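Local coordinates for tRNA (guanine(6)-N2)-methyltransferase (Thermus thermophilus, PDB 3TMA), which transfers a methyl group from S-adenosyl-L-methionine to the N2 atom of guanosine 6 in tRNA(Phe), giving N2-methylguanosine, at residues 31-36 with 335-340. Numbering follows the deposited sequence.
Sequences EDLLLE and HARVVE
The guanidinium of R337 meets the carboxylate of D32 edge to edge, the two planes turned 33° apart, while L33 CD1 approaches the same guanidinium obliquely, 3.2 Å from R337 NH2. The grip is end-on and two-pronged, each terminal nitrogen taking one oxygen. R337 NH2 donates to D32 OD1 over 2.7 Å in a nearly straight bond of 168° that uses the syn lone pair and lies close to the guanidinium plane. The second prong, from R337 NH1 to D32 OD2 at 2.9 Å, is more bent, at 149°, and tilts out of both planes, consistent with the twist between the two groups. D32 places its carboxylate with CG lodged between its own backbone N and carbonyl carbon, and OD1 also receives a weak hydrogen bond from L33 N. R337 reaches across as a long arm that bends at chi3; even the nearest CA atoms, of D32 and R337, are 11.4 Å apart, so side chains alone make the contact. R337 NH2 has a further acceptor in the carbonyl oxygen of G29, just ahead of the helix, so two bonds from this nitrogen help fix the rotation of the guanidinium. L198 of helix 189-198 touches both L33 and R337, adding an apolar flank to the ion pair. The contact is thus a bidentate interdomain salt bridge, tying helix 31-41 of the N-terminal THUMP-containing part to strand 331-338, an edge strand of the seven-stranded sheet of the catalytic Rossmann-fold methyltransferase domain, paired antiparallel with 347-353.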
loop_
_atom_site.group_PDB
_atom_site.type_symbol
_atom_site.label_atom_id
_atom_site.label_comp_id
_atom_site.label_asym_id
_atom_site.label_seq_id
_atom_site.Cartn_x
_atom_site.Cartn_y
_atom_site.Cartn_z
ATOM N N GLU A 31 3.021 3.597 -7.737
ATOM C CA GLU A 31 3.822 4.849 -7.542
ATOM C C GLU A 31 3.079 6.103 -7.959
ATOM O O GLU A 31 3.166 7.126 -7.269
ATOM C CB GLU A 31 5.133 4.796 -8.345
ATOM C CG GLU A 31 6.013 3.616 -7.996
ATOM C CD GLU A 31 5.610 2.324 -8.770
ATOM O OE1 GLU A 31 4.691 2.366 -9.626
ATOM O OE2 GLU A 31 6.210 1.273 -8.500
ATOM N N ASP A 32 2.411 6.055 -9.124
ATOM C CA ASP A 32 1.698 7.216 -9.621
ATOM C C ASP A 32 0.611 7.700 -8.661
ATOM O O ASP A 32 0.457 8.904 -8.462
ATOM C CB ASP A 32 1.132 7.019 -11.027
ATOM C CG ASP A 32 0.246 5.778 -11.157
ATOM O OD1 ASP A 32 0.084 4.975 -10.180
ATOM O OD2 ASP A 32 -0.270 5.592 -12.277
ATOM N N LEU A 33 -0.096 6.827 -8.008
ATOM C CA LEU A 33 -1.114 7.169 -6.997
ATOM C C LEU A 33 -0.462 7.705 -5.699
ATOM O O LEU A 33 -0.972 8.621 -5.079
ATOM C CB LEU A 33 -1.983 5.943 -6.668
ATOM C CG LEU A 33 -2.883 5.346 -7.759
ATOM C CD1 LEU A 33 -2.053 5.025 -9.022
ATOM C CD2 LEU A 33 -3.517 4.070 -7.232
ATOM N N LEU A 34 0.581 7.067 -5.306
ATOM C CA LEU A 34 1.288 7.568 -4.133
ATOM C C LEU A 34 1.822 8.965 -4.402
ATOM O O LEU A 34 1.779 9.849 -3.526
ATOM C CB LEU A 34 2.452 6.620 -3.800
ATOM C CG LEU A 34 3.312 7.127 -2.634
ATOM C CD1 LEU A 34 2.488 7.290 -1.357
ATOM C CD2 LEU A 34 4.474 6.165 -2.402
ATOM N N LEU A 35 2.308 9.183 -5.617
ATOM C CA LEU A 35 2.804 10.503 -5.998
ATOM C C LEU A 35 1.694 11.568 -5.927
ATOM O O LEU A 35 1.924 12.665 -5.414
ATOM C CB LEU A 35 3.421 10.468 -7.402
ATOM C CG LEU A 35 3.808 11.802 -8.010
ATOM C CD1 LEU A 35 4.902 12.442 -7.165
ATOM C CD2 LEU A 35 4.241 11.639 -9.491
ATOM N N GLU A 36 0.487 11.221 -6.347
ATOM C CA GLU A 36 -0.654 12.145 -6.204
ATOM C C GLU A 36 -0.979 12.484 -4.748
ATOM O O GLU A 36 -1.288 13.659 -4.429
ATOM C CB GLU A 36 -1.904 11.622 -6.917
ATOM C CG GLU A 36 -1.673 11.491 -8.416
ATOM C CD GLU A 36 -2.737 10.666 -9.159
ATOM O OE1 GLU A 36 -3.821 10.370 -8.597
ATOM O OE2 GLU A 36 -2.460 10.310 -10.330
ATOM N N HIS A 335 -9.083 0.694 -17.960
ATOM C CA HIS A 335 -7.672 0.709 -17.515
ATOM C C HIS A 335 -7.287 -0.682 -17.049
ATOM O O HIS A 335 -8.085 -1.387 -16.430
ATOM C CB HIS A 335 -7.445 1.677 -16.293
ATOM C CG HIS A 335 -7.898 3.088 -16.540
ATOM N ND1 HIS A 335 -7.209 3.967 -17.357
ATOM C CD2 HIS A 335 -8.994 3.762 -16.105
ATOM C CE1 HIS A 335 -7.857 5.122 -17.408
ATOM N NE2 HIS A 335 -8.945 5.025 -16.660
ATOM N N ALA A 336 -6.012 -0.999 -17.185
ATOM C CA ALA A 336 -5.481 -2.209 -16.610
ATOM C C ALA A 336 -4.060 -1.860 -16.184
ATOM O O ALA A 336 -3.368 -1.085 -16.881
ATOM C CB ALA A 336 -5.458 -3.353 -17.669
ATOM N N ARG A 337 -3.648 -2.355 -15.020
ATOM C CA ARG A 337 -2.254 -2.207 -14.638
ATOM C C ARG A 337 -1.809 -3.414 -13.836
ATOM O O ARG A 337 -2.636 -4.157 -13.272
ATOM C CB ARG A 337 -2.084 -0.938 -13.790
ATOM C CG ARG A 337 -2.792 -1.008 -12.436
ATOM C CD ARG A 337 -2.385 0.200 -11.523
ATOM N NE ARG A 337 -2.739 1.482 -12.140
ATOM C CZ ARG A 337 -2.095 2.636 -11.897
ATOM N NH1 ARG A 337 -2.441 3.759 -12.530
ATOM N NH2 ARG A 337 -1.098 2.671 -11.020
ATOM N N VAL A 338 -0.499 -3.569 -13.717
ATOM C CA VAL A 338 0.065 -4.656 -12.962
ATOM C C VAL A 338 0.467 -4.111 -11.573
ATOM O O VAL A 338 1.027 -3.005 -11.472
ATOM C CB VAL A 338 1.291 -5.223 -13.675
ATOM C CG1 VAL A 338 1.905 -6.311 -12.820
ATOM C CG2 VAL A 338 0.837 -5.788 -15.051
ATOM N N VAL A 339 0.209 -4.866 -10.508
ATOM C CA VAL A 339 0.598 -4.376 -9.143
ATOM C C VAL A 339 1.210 -5.555 -8.387
ATOM O O VAL A 339 0.766 -6.705 -8.588
ATOM C CB VAL A 339 -0.633 -3.845 -8.369
ATOM C CG1 VAL A 339 -0.254 -3.464 -6.889
ATOM C CG2 VAL A 339 -1.187 -2.582 -9.070
ATOM N N GLU A 340 2.231 -5.305 -7.567
ATOM C CA GLU A 340 2.837 -6.394 -6.808
ATOM C C GLU A 340 2.129 -6.544 -5.487
ATOM O O GLU A 340 2.050 -5.573 -4.726
ATOM C CB GLU A 340 4.344 -6.199 -6.551
ATOM C CG GLU A 340 4.956 -7.334 -5.617
ATOM C CD GLU A 340 4.793 -7.069 -4.069
ATOM O OE1 GLU A 340 4.258 -6.004 -3.661
ATOM O OE2 GLU A 340 5.210 -7.919 -3.243
#